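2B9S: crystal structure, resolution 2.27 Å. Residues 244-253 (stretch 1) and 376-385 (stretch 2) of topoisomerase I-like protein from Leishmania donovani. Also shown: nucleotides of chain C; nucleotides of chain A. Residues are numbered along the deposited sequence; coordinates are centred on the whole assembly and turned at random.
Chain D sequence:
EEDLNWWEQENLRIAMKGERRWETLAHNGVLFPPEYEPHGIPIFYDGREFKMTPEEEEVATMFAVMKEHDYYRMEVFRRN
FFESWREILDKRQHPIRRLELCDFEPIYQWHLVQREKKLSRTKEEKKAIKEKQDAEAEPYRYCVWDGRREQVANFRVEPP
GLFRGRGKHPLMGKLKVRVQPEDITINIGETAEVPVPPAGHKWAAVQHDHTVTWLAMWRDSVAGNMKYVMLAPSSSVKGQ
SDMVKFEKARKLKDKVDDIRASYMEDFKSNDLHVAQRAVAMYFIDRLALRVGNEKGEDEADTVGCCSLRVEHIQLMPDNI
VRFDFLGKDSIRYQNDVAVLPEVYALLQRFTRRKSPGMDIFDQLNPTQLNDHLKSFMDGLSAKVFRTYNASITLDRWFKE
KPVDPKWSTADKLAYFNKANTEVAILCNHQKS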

# COMPACT_ATOMS: atom_id res chain seq x y z
N VAL D 244 14.47 -8.70 9.16
CA VAL D 244 15.57 -7.77 8.99
C VAL D 244 15.11 -6.32 9.22
O VAL D 244 15.79 -5.53 9.90
CB VAL D 244 16.22 -8.00 7.61
CG1 VAL D 244 16.99 -6.78 7.11
CG2 VAL D 244 17.12 -9.25 7.66
N LYS D 245 13.93 -6.01 8.70
CA LYS D 245 13.23 -4.75 8.96
C LYS D 245 13.00 -4.46 10.47
O LYS D 245 13.26 -3.33 10.95
CB LYS D 245 11.91 -4.77 8.20
CG LYS D 245 10.97 -3.62 8.47
CD LYS D 245 9.63 -3.87 7.80
CE LYS D 245 8.65 -4.51 8.77
NZ LYS D 245 7.36 -4.89 8.13
N PHE D 246 12.50 -5.44 11.20
CA PHE D 246 12.31 -5.26 12.64
C PHE D 246 13.63 -5.22 13.41
O PHE D 246 13.74 -4.54 14.43
CB PHE D 246 11.36 -6.29 13.22
CG PHE D 246 9.94 -6.03 12.87
CD1 PHE D 246 9.24 -6.91 12.05
CD2 PHE D 246 9.29 -4.88 13.32
CE1 PHE D 246 7.91 -6.67 11.72
CE2 PHE D 246 7.96 -4.62 12.99
CZ PHE D 246 7.28 -5.53 12.19
N GLU D 247 14.64 -5.93 12.91
CA GLU D 247 15.98 -5.86 13.49
C GLU D 247 16.63 -4.50 13.31
O GLU D 247 17.40 -4.09 14.17
CB GLU D 247 16.89 -6.99 13.00
CG GLU D 247 16.45 -8.41 13.46
CD GLU D 247 16.54 -8.62 14.96
OE1 GLU D 247 17.65 -8.55 15.51
OE2 GLU D 247 15.50 -8.85 15.61
N LYS D 248 16.35 -3.78 12.21
CA LYS D 248 16.84 -2.38 12.17
C LYS D 248 16.12 -1.39 13.08
O LYS D 248 16.76 -0.47 13.58
CB LYS D 248 17.26 -1.79 10.79
CG LYS D 248 16.59 -2.22 9.54
CD LYS D 248 17.39 -1.65 8.33
CE LYS D 248 16.50 -1.40 7.10
NZ LYS D 248 17.29 -0.88 5.96
N ALA D 249 14.82 -1.58 13.29
CA ALA D 249 14.08 -0.76 14.26
C ALA D 249 14.64 -0.91 15.71
O ALA D 249 14.72 0.09 16.45
CB ALA D 249 12.59 -1.08 14.22
N ARG D 250 15.00 -2.15 16.07
CA ARG D 250 15.67 -2.51 17.34
C ARG D 250 17.07 -1.90 17.44
O ARG D 250 17.50 -1.53 18.55
CB ARG D 250 15.78 -4.03 17.50
CG ARG D 250 14.47 -4.75 17.70
CD ARG D 250 14.63 -6.26 17.84
NE ARG D 250 14.96 -6.68 19.21
CZ ARG D 250 15.38 -7.89 19.57
NH1 ARG D 250 15.54 -8.86 18.68
NH2 ARG D 250 15.65 -8.14 20.85
N LYS D 251 17.79 -1.84 16.32
CA LYS D 251 19.12 -1.21 16.31
C LYS D 251 19.02 0.30 16.42
O LYS D 251 19.91 0.95 16.99
CB LYS D 251 19.90 -1.62 15.08
N LEU D 252 17.94 0.87 15.89
CA LEU D 252 17.64 2.31 16.07
C LEU D 252 17.37 2.66 17.54
O LEU D 252 17.79 3.71 18.01
CB LEU D 252 16.46 2.75 15.20
CG LEU D 252 15.92 4.18 15.34
CD1 LEU D 252 17.00 5.22 15.02
CD2 LEU D 252 14.70 4.37 14.46
N LYS D 253 16.67 1.77 18.25
CA LYS D 253 16.39 1.94 19.68
C LYS D 253 17.62 2.31 20.50
O LYS D 253 17.56 3.13 21.42
CB LYS D 253 15.77 0.65 20.23
CG LYS D 253 15.33 0.71 21.68
CD LYS D 253 15.26 -0.70 22.22
CE LYS D 253 15.38 -0.72 23.72
NZ LYS D 253 15.96 -2.03 24.12
N PHE D 376 24.58 7.89 11.11
CA PHE D 376 24.37 7.34 12.46
C PHE D 376 24.35 5.81 12.52
O PHE D 376 24.72 5.23 13.53
CB PHE D 376 23.03 7.83 13.04
CG PHE D 376 22.95 9.31 13.21
CD1 PHE D 376 22.14 10.08 12.37
CD2 PHE D 376 23.65 9.95 14.24
CE1 PHE D 376 22.03 11.45 12.53
CE2 PHE D 376 23.56 11.35 14.41
CZ PHE D 376 22.73 12.10 13.55
N MET D 377 23.89 5.18 11.43
CA MET D 377 23.59 3.76 11.39
C MET D 377 23.38 3.33 9.94
O MET D 377 22.73 4.04 9.17
CB MET D 377 22.35 3.48 12.24
CG MET D 377 21.78 2.08 12.18
SD MET D 377 20.17 2.03 12.99
CE MET D 377 19.38 0.73 12.06
N ASP D 378 23.93 2.18 9.57
CA ASP D 378 23.78 1.64 8.22
C ASP D 378 22.33 1.21 7.96
O ASP D 378 21.68 0.60 8.82
CB ASP D 378 24.73 0.46 8.00
CG ASP D 378 26.20 0.86 8.12
OD1 ASP D 378 26.53 2.05 7.87
OD2 ASP D 378 27.02 -0.02 8.47
N GLY D 379 21.84 1.55 6.77
CA GLY D 379 20.46 1.26 6.40
C GLY D 379 19.40 2.17 7.02
O GLY D 379 18.23 2.04 6.68
N LEU D 380 19.78 3.10 7.89
CA LEU D 380 18.80 3.95 8.56
C LEU D 380 18.13 4.97 7.61
O LEU D 380 18.79 5.66 6.84
CB LEU D 380 19.39 4.65 9.79
CG LEU D 380 18.43 5.43 10.70
CD1 LEU D 380 17.42 4.52 11.40
CD2 LEU D 380 19.17 6.30 11.70
N SER D 381 16.81 5.02 7.67
CA SER D 381 16.02 5.90 6.81
C SER D 381 14.80 6.25 7.62
O SER D 381 14.60 5.68 8.68
CB SER D 381 15.65 5.21 5.48
OG SER D 381 14.68 4.21 5.66
N ALA D 382 14.00 7.21 7.14
CA ALA D 382 12.89 7.76 7.91
C ALA D 382 11.77 6.78 8.26
O ALA D 382 11.09 6.97 9.28
CB ALA D 382 12.32 9.02 7.24
N LYS D 383 11.55 5.76 7.42
CA LYS D 383 10.41 4.86 7.62
C LYS D 383 10.66 4.00 8.84
O LYS D 383 9.72 3.55 9.50
CB LYS D 383 10.09 4.02 6.37
CG LYS D 383 11.04 2.84 6.09
CD LYS D 383 10.65 2.06 4.83
CE LYS D 383 9.53 1.05 5.10
NZ LYS D 383 9.96 -0.11 6.00
N VAL D 384 11.94 3.81 9.15
CA VAL D 384 12.39 2.98 10.28
C VAL D 384 11.93 3.55 11.64
O VAL D 384 11.63 2.78 12.56
CB VAL D 384 13.95 2.74 10.25
CG1 VAL D 384 14.41 1.84 11.41
CG2 VAL D 384 14.38 2.13 8.93
N PHE D 385 11.88 4.88 11.75
CA PHE D 385 11.38 5.54 12.97
C PHE D 385 9.93 5.22 13.24
O PHE D 385 9.44 5.28 14.38
CB PHE D 385 11.54 7.05 12.88
CG PHE D 385 12.93 7.54 13.18
CD1 PHE D 385 13.88 7.63 12.18
CD2 PHE D 385 13.27 7.91 14.49
CE1 PHE D 385 15.18 8.09 12.46
CE2 PHE D 385 14.56 8.37 14.79
CZ PHE D 385 15.52 8.46 13.78
P DC C 17 12.08 6.26 3.52
OP1 DC C 17 12.45 5.61 4.80
OP2 DC C 17 12.17 7.72 3.41
O5' DC C 17 13.02 5.62 2.43
C5' DC C 17 13.24 4.23 2.31
C4' DC C 17 14.03 4.05 1.04
O4' DC C 17 13.14 4.24 -0.10
C3' DC C 17 15.16 5.06 0.83
O3' DC C 17 16.29 4.32 0.43
C2' DC C 17 14.71 5.90 -0.36
C1' DC C 17 13.90 4.86 -1.13
N1 DC C 17 12.98 5.42 -2.18
C2 DC C 17 12.76 4.69 -3.35
O2 DC C 17 13.33 3.58 -3.49
N3 DC C 17 11.92 5.21 -4.30
C4 DC C 17 11.34 6.40 -4.12
N4 DC C 17 10.56 6.84 -5.11
C5 DC C 17 11.55 7.18 -2.94
C6 DC C 17 12.36 6.66 -2.01
P DT A 10 6.74 -1.96 5.72
OP1 DT A 10 7.39 -1.16 6.75
OP2 DT A 10 6.25 -3.35 5.96
O5' DT A 10 5.45 -1.15 5.23
C5' DT A 10 5.39 0.29 5.25
C4' DT A 10 4.02 0.75 4.81
O4' DT A 10 3.68 0.25 3.50
C3' DT A 10 2.85 0.28 5.68
O3' DT A 10 2.05 1.39 5.94
C2' DT A 10 2.06 -0.72 4.86
C1' DT A 10 2.29 -0.11 3.49
N1 DT A 10 2.08 -1.00 2.32
C2 DT A 10 1.31 -0.52 1.27
O2 DT A 10 0.77 0.57 1.27
N3 DT A 10 1.18 -1.38 0.22
C4 DT A 10 1.74 -2.65 0.10
O4 DT A 10 1.56 -3.33 -0.92
C5 DT A 10 2.52 -3.10 1.23
C7 DT A 10 3.06 -4.51 1.29
C6 DT A 10 2.67 -2.26 2.28

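Stretch 1 is one helical segment, and stretch 2 packs against it, through two beta turns that lead into a helix. Together they bury 456 Å², both sides summed. Met377 opens the contact with its side chain extended, all three chi angles t. Its CE lies 3.3 Å from Lys248 O and 3.9 Å from Lys251 CB. Its SD sits 3.8 Å from Leu252 N. A long, unbranched side chain suits this reach along the helix surface. Asp378 points sideways from CA to CB and makes no contact with the helix. Gly379 has positive phi, which favours glycine. Its O accepts the one hydrogen bond between the stretches, from Lys248 NZ at 3.2 Å. A CB here would point toward the helix and come tight against that NZ. Leu380 brings its CD1 to 3.7 Å from Leu252 CD1. Ser381 OG instead binds OP1 of DC17 at 2.8 Å. Lys383 N donates to the same OP1, also at 2.8 Å. Lys383 NZ and Lys245 NZ each donate a hydrogen bond to the DT10 phosphate, at OP1 and OP2 respectively, both 2.9 Å. The DT10 phosphate thus links the two stretches. Val384 is buried; its CG1 packs 3.9 Å from Ala249 CA. Phe385 offers a ring face to Leu252 CD2, 3.8 Å from the ring centroid. Leu252 is the most covered residue, its two methyls packing against Leu380, Val384 and Phe385.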